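Local atomic coordinates of acetyltransferase (Sinorhizobium meliloti, PDB entry 4JXR), a protein that binds acetyl-CoA and probably transfers its acetyl group to an amine, as a GNAT-superfamily enzyme of the phosphinothricin acetyltransferase type. Residues E23-G28 with T35-A40; R15-I20 with Y54-A59. One frame throughout, in Å; residues are numbered along the deposited sequence.

Contact 1. Residues E23-G28 with T35-A40; sequences ESVLNG and TPPSEA
Val25 and Leu26, in the last turn of helix 14-27, pack against the Thr35-Pro36-Pro37 run that leads into the next helix. Val25 is the one to follow outward. Its CB points toward the 35-40 segment and splits there into two methyls. Val25 CG1, anti to the backbone N (chi1 167°), lies over the Thr35-Pro36 peptide, with Pro36 N at 3.7 Å and Thr35 C at 3.8 Å from it; the same methyl reaches Pro36 CD at 3.9 Å. Val25 CG2, the branch beside the backbone N, diverges from it and meets Pro37 CD more loosely, at 4.3 Å. One valine thus spans two consecutive prolines.

Leu26 adds a second touch from the exposed side of the helix. Its CD2 comes to 3.8 Å from Pro36 CG, and leucine and proline side chains cross at about a right angle. Pro36 is therefore met at CD by Val25 and at CG by Leu26, while Arg22 also packs on it.

The polar groups look elsewhere. Thr35 OG1 is hydrogen-bonded to O of Ser186, the C-terminal residue of the second subunit. On the helix, Asn27 ND2 gives a 3.0 Å bond to Glu23 OE2, in the amide plane but from above the carboxylate, while Glu23 OE1 forms a salt bridge with Arg96. Ser38 OG then N-caps the following helix by bonding Glu41 N.

Across the two segments the contact is van der Waals packing, methyls against proline ring carbons and the flat face of one peptide, which implies a surface attachment that rests on shape and on the burial of Val25, with no directed bond.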
ATOM      1  N   GLU A  23      22.363   1.256  -4.399  1.00 11.66           N
ATOM      2  CA  GLU A  23      23.095   0.600  -3.321  1.00 12.86           C
ATOM      3  C   GLU A  23      22.070   0.015  -2.352  1.00 12.42           C
ATOM      4  O   GLU A  23      22.266  -1.096  -1.800  1.00 14.16           O
ATOM      5  CB  GLU A  23      24.044   1.593  -2.660  1.00 14.67           C
ATOM      6  CG  GLU A  23      24.995   0.993  -1.632  1.00 18.38           C
ATOM      7  CD  GLU A  23      24.404   0.599  -0.290  1.00 21.17           C
ATOM      8  OE1 GLU A  23      23.418   1.214   0.261  1.00 21.35           O
ATOM      9  OE2 GLU A  23      25.080  -0.310   0.298  1.00 23.80           O
ATOM     10  N   SER A  24      20.999   0.757  -2.054  1.00 11.98           N
ATOM     11  CA  SER A  24      19.954   0.262  -1.150  0.50 12.05           C
ATOM     12  C   SER A  24      19.236  -0.943  -1.731  1.00 11.94           C
ATOM     13  O   SER A  24      18.965  -1.940  -1.022  1.00 13.84           O
ATOM     14  CB  SER A  24      18.950   1.372  -0.868  0.50 13.66           C
ATOM     15  OG  SER A  24      17.948   0.968   0.072  0.50 14.77           O
ATOM     16  N   VAL A  25      18.924  -0.897  -3.015  1.00 11.17           N
ATOM     17  CA  VAL A  25      18.254  -2.012  -3.649  1.00 11.21           C
ATOM     18  C   VAL A  25      19.110  -3.274  -3.551  1.00 12.47           C
ATOM     19  O   VAL A  25      18.603  -4.349  -3.252  1.00 13.06           O
ATOM     20  CB  VAL A  25      17.916  -1.695  -5.124  1.00 11.01           C
ATOM     21  CG1 VAL A  25      17.506  -2.956  -5.881  1.00 13.01           C
ATOM     22  CG2 VAL A  25      16.812  -0.647  -5.201  1.00 11.54           C
ATOM     23  N   LEU A  26      20.408  -3.143  -3.826  1.00 12.42           N
ATOM     24  CA  LEU A  26      21.295  -4.295  -3.855  1.00 14.04           C
ATOM     25  C   LEU A  26      21.683  -4.789  -2.502  1.00 15.71           C
ATOM     26  O   LEU A  26      21.842  -6.038  -2.364  1.00 18.85           O
ATOM     27  CB  LEU A  26      22.545  -3.961  -4.640  1.00 15.13           C
ATOM     28  CG  LEU A  26      22.330  -3.671  -6.110  1.00 14.64           C
ATOM     29  CD1 LEU A  26      23.607  -3.157  -6.787  1.00 16.81           C
ATOM     30  CD2 LEU A  26      21.779  -4.875  -6.850  1.00 17.51           C
ATOM     31  N   ASN A  27      21.891  -3.939  -1.510  1.00 15.03           N
ATOM     32  CA  ASN A  27      22.475  -4.355  -0.261  1.00 17.05           C
ATOM     33  C   ASN A  27      21.560  -4.303   0.938  1.00 17.77           C
ATOM     34  O   ASN A  27      21.905  -4.868   1.968  1.00 23.89           O
ATOM     35  CB  ASN A  27      23.715  -3.524  -0.021  1.00 18.27           C
ATOM     36  CG  ASN A  27      24.801  -3.780  -1.104  1.00 20.59           C
ATOM     37  OD1 ASN A  27      24.917  -4.894  -1.685  1.00 25.20           O
ATOM     38  ND2 ASN A  27      25.609  -2.775  -1.344  1.00 21.81           N
ATOM     39  N   GLY A  28      20.383  -3.709   0.828  1.00 16.75           N
ATOM     40  CA  GLY A  28      19.529  -3.481   2.007  1.00 18.11           C
ATOM     41  C   GLY A  28      18.165  -4.103   1.901  1.00 18.05           C
ATOM     42  O   GLY A  28      17.849  -4.745   0.890  1.00 18.72           O
ATOM     43  N   THR A  35      15.638  -5.141  -8.585  1.00 13.40           N
ATOM     44  CA  THR A  35      16.465  -4.675  -9.700  1.00 13.77           C
ATOM     45  C   THR A  35      16.602  -3.175  -9.601  1.00 12.65           C
ATOM     46  O   THR A  35      15.588  -2.481  -9.599  1.00 14.41           O
ATOM     47  CB  THR A  35      15.850  -5.097 -11.044  1.00 15.86           C
ATOM     48  OG1 THR A  35      15.739  -6.540 -11.059  1.00 18.65           O
ATOM     49  CG2 THR A  35      16.717  -4.632 -12.195  1.00 18.77           C
ATOM     50  N   PRO A  36      17.813  -2.638  -9.534  1.00 12.71           N
ATOM     51  CA  PRO A  36      17.904  -1.178  -9.458  1.00 12.65           C
ATOM     52  C   PRO A  36      17.281  -0.493 -10.645  1.00 12.36           C
ATOM     53  O   PRO A  36      17.594  -0.834 -11.807  1.00 13.70           O
ATOM     54  CB  PRO A  36      19.407  -0.921  -9.468  1.00 14.59           C
ATOM     55  CG  PRO A  36      19.988  -2.195  -8.849  1.00 14.92           C
ATOM     56  CD  PRO A  36      19.134  -3.276  -9.391  1.00 14.01           C
ATOM     57  N   PRO A  37      16.445   0.518 -10.425  1.00 11.77           N
ATOM     58  CA  PRO A  37      15.925   1.283 -11.535  1.00 11.65           C
ATOM     59  C   PRO A  37      17.017   2.074 -12.196  1.00 10.48           C
ATOM     60  O   PRO A  37      17.972   2.493 -11.586  1.00 11.55           O
ATOM     61  CB  PRO A  37      14.878   2.180 -10.915  1.00 13.61           C
ATOM     62  CG  PRO A  37      14.582   1.581  -9.588  1.00 15.09           C
ATOM     63  CD  PRO A  37      15.773   0.825  -9.146  1.00 12.14           C
ATOM     64  N   SER A  38      16.830   2.324 -13.492  1.00 11.25           N
ATOM     65  CA  SER A  38      17.708   3.232 -14.207  1.00 11.39           C
ATOM     66  C   SER A  38      17.472   4.675 -13.760  1.00 10.17           C
ATOM     67  O   SER A  38      16.451   5.006 -13.164  1.00 10.47           O
ATOM     68  CB  SER A  38      17.386   3.129 -15.708  1.00 12.57           C
ATOM     69  OG  SER A  38      16.103   3.665 -15.938  1.00 12.67           O
ATOM     70  N   GLU A  39      18.418   5.557 -14.104  1.00 11.07           N
ATOM     71  CA  GLU A  39      18.240   6.954 -13.874  1.00 10.76           C
ATOM     72  C   GLU A  39      16.995   7.477 -14.555  1.00 10.28           C
ATOM     73  O   GLU A  39      16.261   8.297 -14.020  1.00 10.24           O
ATOM     74  CB  GLU A  39      19.486   7.735 -14.275  1.00 11.86           C
ATOM     75  CG  GLU A  39      19.377   9.204 -13.939  1.00 13.43           C
ATOM     76  CD  GLU A  39      20.612  10.048 -14.303  1.00 14.57           C
ATOM     77  OE1 GLU A  39      21.663   9.487 -14.440  1.00 17.60           O
ATOM     78  OE2 GLU A  39      20.400  11.280 -14.428  1.00 16.47           O
ATOM     79  N   ALA A  40      16.703   6.976 -15.765  1.00 11.12           N
ATOM     80  CA  ALA A  40      15.519   7.393 -16.490  1.00 10.34           C
ATOM     81  C   ALA A  40      14.246   7.062 -15.661  1.00  9.84           C
ATOM     82  O   ALA A  40      13.327   7.866 -15.608  1.00 10.28           O
ATOM     83  CB  ALA A  40      15.431   6.715 -17.832  1.00 11.13           C
TER

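Contact 2. Residues R15-I20 with Y54-A59; sequences RSITEI and YPYVVA
Helix and strand meet here through side chains alone: the nearest CA atoms, those of Ile17 and Val58, stay 8.4 Å apart. Residues 15-20 are regular helix, with Glu19 N bonded to Arg15 O and Ile20 N to Ser16 O, whereas 56-59 is extended strand. The strand backbone is occupied within the sheet, Val58 pairing with Arg7 of strand 5-8 and Tyr56 with Ala9 just beyond it, Val57 with Ala70 of strand 66-74.

Ile17 bridges the gap, its CB directed at the strand. CG2 stands 3.4 Å from the phenol oxygen OH of Tyr56, a close packing approach of a methyl to oxygen. The longer branch extends past it: with chi2 at 163° the chain from CA through CG1 to CD1 is stretched out, and CD1 ends 3.8 Å from Tyr56 CE1, oblique to the ring. The same CD1 lies 4.2 Å from Val58 CG1, filling the angle between the tyrosine and the valine two residues on.

This is the GNAT fold, in which helices pack on both faces of a mixed sheet; helix 14-27, the first of the chain, lies on one face of strand 56-60. The alternation of the strand shows it plainly. Tyr56 and Val58 serve this helix, while Val57 between them points away and packs on Leu104 and Glu107 of helix 100-115.

Tyr56 reaches Ile17 because CG is anti to its backbone N (chi1 -162°), which swings the ring out from the strand; the two side chains approach from opposite directions. Phe46 meets that ring edge-to-face, and the Tyr71 ring meets it with planes about 30° apart. Tyr69 of strand 66-74 also touches Ile17.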
ATOM      1  N   ARG A  15      21.311  11.629 -10.947  1.00  9.98           N
ATOM      2  CA  ARG A  15      22.358  10.628 -11.045  0.50  9.89           C
ATOM      3  C   ARG A  15      22.776  10.108  -9.657  1.00 10.39           C
ATOM      4  O   ARG A  15      22.891   8.895  -9.418  1.00 11.02           O
ATOM      5  CB  ARG A  15      23.544  11.192 -11.832  0.50 11.15           C
ATOM      6  CG  ARG A  15      24.594  10.152 -12.097  0.50 10.83           C
ATOM      7  CD  ARG A  15      25.555  10.656 -13.168  0.50 11.12           C
ATOM      8  NE  ARG A  15      26.447   9.624 -13.646  0.50 10.28           N
ATOM      9  CZ  ARG A  15      27.700   9.509 -13.225  0.50 10.45           C
ATOM     10  NH1 ARG A  15      28.218  10.400 -12.418  0.50 13.51           N
ATOM     11  NH2 ARG A  15      28.430   8.507 -13.682  0.50 12.60           N
ATOM     12  N   SER A  16      22.996  11.058  -8.734  1.00 10.91           N
ATOM     13  CA  SER A  16      23.354  10.702  -7.376  1.00 11.39           C
ATOM     14  C   SER A  16      22.224   9.970  -6.642  1.00 10.55           C
ATOM     15  O   SER A  16      22.492   8.976  -5.953  1.00 10.88           O
ATOM     16  CB  SER A  16      23.710  11.946  -6.586  1.00 12.91           C
ATOM     17  OG  SER A  16      24.885  12.620  -7.097  1.00 17.19           O
ATOM     18  N   ILE A  17      20.995  10.435  -6.805  1.00  9.63           N
ATOM     19  CA  ILE A  17      19.851   9.765  -6.212  1.00  9.50           C
ATOM     20  C   ILE A  17      19.761   8.318  -6.689  1.00  9.28           C
ATOM     21  O   ILE A  17      19.548   7.380  -5.907  1.00  9.82           O
ATOM     22  CB  ILE A  17      18.581  10.541  -6.532  1.00  9.43           C
ATOM     23  CG1 ILE A  17      18.502  11.837  -5.717  1.00 10.21           C
ATOM     24  CG2 ILE A  17      17.330   9.694  -6.329  1.00 10.23           C
ATOM     25  CD1 ILE A  17      17.528  12.841  -6.236  1.00 10.48           C
ATOM     26  N   THR A  18      19.965   8.117  -7.997  1.00  9.22           N
ATOM     27  CA  THR A  18      19.886   6.800  -8.588  1.00  9.23           C
ATOM     28  C   THR A  18      20.935   5.876  -7.996  1.00  9.57           C
ATOM     29  O   THR A  18      20.680   4.722  -7.732  1.00 10.31           O
ATOM     30  CB  THR A  18      19.956   6.906 -10.117  1.00 10.13           C
ATOM     31  OG1 THR A  18      18.862   7.681 -10.608  1.00 10.42           O
ATOM     32  CG2 THR A  18      19.905   5.543 -10.771  1.00 11.28           C
ATOM     33  N   GLU A  19      22.141   6.425  -7.868  1.00 10.17           N
ATOM     34  CA  GLU A  19      23.227   5.613  -7.275  0.70 11.59           C
ATOM     35  C   GLU A  19      23.044   5.165  -5.740  1.00 10.73           C
ATOM     36  O   GLU A  19      23.258   4.025  -5.276  1.00 11.93           O
ATOM     37  CB  GLU A  19      24.596   6.274  -7.411  0.70 12.97           C
ATOM     38  CG  GLU A  19      25.714   5.370  -6.840  0.70 17.39           C
ATOM     39  CD  GLU A  19      25.634   3.899  -7.318  0.70 27.56           C
ATOM     40  OE1 GLU A  19      25.653   2.923  -6.477  0.70 34.07           O
ATOM     41  OE2 GLU A  19      25.561   3.724  -8.552  0.70 31.46           O
ATOM     42  N   ILE A  20      22.481   6.153  -5.005  1.00 10.35           N
ATOM     43  CA  ILE A  20      22.127   5.896  -3.628  1.00 10.26           C
ATOM     44  C   ILE A  20      21.075   4.811  -3.561  1.00 10.05           C
ATOM     45  O   ILE A  20      21.168   3.865  -2.774  1.00 11.16           O
ATOM     46  CB  ILE A  20      21.693   7.173  -2.901  1.00  9.87           C
ATOM     47  CG1 ILE A  20      22.866   8.130  -2.768  1.00 11.06           C
ATOM     48  CG2 ILE A  20      21.097   6.889  -1.554  1.00 11.34           C
ATOM     49  CD1 ILE A  20      22.478   9.551  -2.418  1.00 13.19           C
ATOM     50  N   TYR A  54       4.315  17.030  -3.764  1.00  8.77           N
ATOM     51  CA  TYR A  54       5.000  16.498  -2.604  1.00  8.43           C
ATOM     52  C   TYR A  54       6.446  16.975  -2.546  1.00  7.96           C
ATOM     53  O   TYR A  54       7.074  17.162  -3.586  1.00  9.38           O
ATOM     54  CB  TYR A  54       4.997  14.966  -2.695  1.00  8.73           C
ATOM     55  CG  TYR A  54       3.662  14.306  -2.623  1.00  8.36           C
ATOM     56  CD1 TYR A  54       2.824  14.421  -1.520  1.00  8.30           C
ATOM     57  CD2 TYR A  54       3.212  13.480  -3.638  1.00  9.01           C
ATOM     58  CE1 TYR A  54       1.626  13.758  -1.435  1.00  8.04           C
ATOM     59  CE2 TYR A  54       2.010  12.799  -3.561  1.00  9.17           C
ATOM     60  CZ  TYR A  54       1.208  12.928  -2.446  1.00  8.10           C
ATOM     61  OH  TYR A  54       0.048  12.234  -2.391  1.00  8.81           O
ATOM     62  N   PRO A  55       7.014  17.081  -1.359  1.00  7.74           N
ATOM     63  CA  PRO A  55       8.399  17.513  -1.193  1.00  8.19           C
ATOM     64  C   PRO A  55       9.362  16.373  -1.505  1.00  7.83           C
ATOM     65  O   PRO A  55       9.148  15.219  -1.121  1.00  8.34           O
ATOM     66  CB  PRO A  55       8.479  17.917   0.272  1.00  9.01           C
ATOM     67  CG  PRO A  55       7.433  17.023   0.942  1.00  8.74           C
ATOM     68  CD  PRO A  55       6.335  16.959  -0.069  1.00  8.49           C
ATOM     69  N   TYR A  56      10.472  16.733  -2.127  1.00  7.90           N
ATOM     70  CA  TYR A  56      11.533  15.790  -2.510  1.00  8.33           C
ATOM     71  C   TYR A  56      12.840  16.531  -2.265  1.00  8.14           C
ATOM     72  O   TYR A  56      13.079  17.592  -2.893  1.00  9.18           O
ATOM     73  CB  TYR A  56      11.337  15.376  -3.972  1.00  8.89           C
ATOM     74  CG  TYR A  56      12.055  14.125  -4.428  1.00  8.32           C
ATOM     75  CD1 TYR A  56      13.400  13.885  -4.131  1.00  8.38           C
ATOM     76  CD2 TYR A  56      11.417  13.168  -5.183  1.00  8.68           C
ATOM     77  CE1 TYR A  56      14.043  12.745  -4.603  1.00  8.72           C
ATOM     78  CE2 TYR A  56      12.038  12.048  -5.663  1.00  9.15           C
ATOM     79  CZ  TYR A  56      13.390  11.859  -5.385  1.00  8.66           C
ATOM     80  OH  TYR A  56      14.093  10.750  -5.855  1.00 10.72           O
ATOM     81  N   VAL A  57      13.643  16.060  -1.324  1.00  7.80           N
ATOM     82  CA  VAL A  57      14.780  16.778  -0.809  0.80  8.85           C
ATOM     83  C   VAL A  57      16.048  15.939  -0.809  1.00  8.10           C
ATOM     84  O   VAL A  57      15.996  14.701  -0.850  1.00  8.96           O
ATOM     85  CB  VAL A  57      14.471  17.344   0.611  0.80  9.99           C
ATOM     86  CG1 VAL A  57      13.193  18.214   0.620  0.80 11.36           C
ATOM     87  CG2 VAL A  57      14.322  16.260   1.614  0.80  9.72           C
ATOM     88  N   VAL A  58      17.167  16.626  -0.818  1.00  8.73           N
ATOM     89  CA  VAL A  58      18.467  15.992  -0.720  1.00  8.78           C
ATOM     90  C   VAL A  58      19.235  16.554   0.475  1.00  9.17           C
ATOM     91  O   VAL A  58      19.025  17.691   0.901  1.00  9.86           O
ATOM     92  CB  VAL A  58      19.306  16.159  -2.000  1.00  9.48           C
ATOM     93  CG1 VAL A  58      18.677  15.395  -3.159  1.00 10.07           C
ATOM     94  CG2 VAL A  58      19.494  17.630  -2.377  1.00 10.51           C
ATOM     95  N   ALA A  59      20.140  15.719   0.963  1.00  9.00           N
ATOM     96  CA  ALA A  59      21.160  16.100   1.950  1.00 10.11           C
ATOM     97  C   ALA A  59      22.513  16.147   1.238  1.00 10.19           C
ATOM     98  O   ALA A  59      22.813  15.286   0.413  1.00 10.75           O
ATOM     99  CB  ALA A  59      21.237  15.098   3.092  1.00 10.75           C
TER

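How the contacts relate
Contacts 1 and 2 share helix 14-27, contact 1 using its C-terminal turn and contact 2 residues 15-20; their centres lie about 13 Å apart. They also touch: Glu39 CA is 3.4 Å from Thr18 OG1, and Pro37 O is 3.7 Å from Thr18 CG2. Along the chain, the 35-40 segment leads through helix 39-51 to strand 56-60, so contact 1 falls within the stretch that contact 2 brings back together. Contact 1 is at the surface, away from the acetyl-CoA site. Contact 2 is buried and closer: the Val58 side chain is about 9 Å from that of Leu91, a residue seen to bind acetyl-CoA, although none is bound to this chain here.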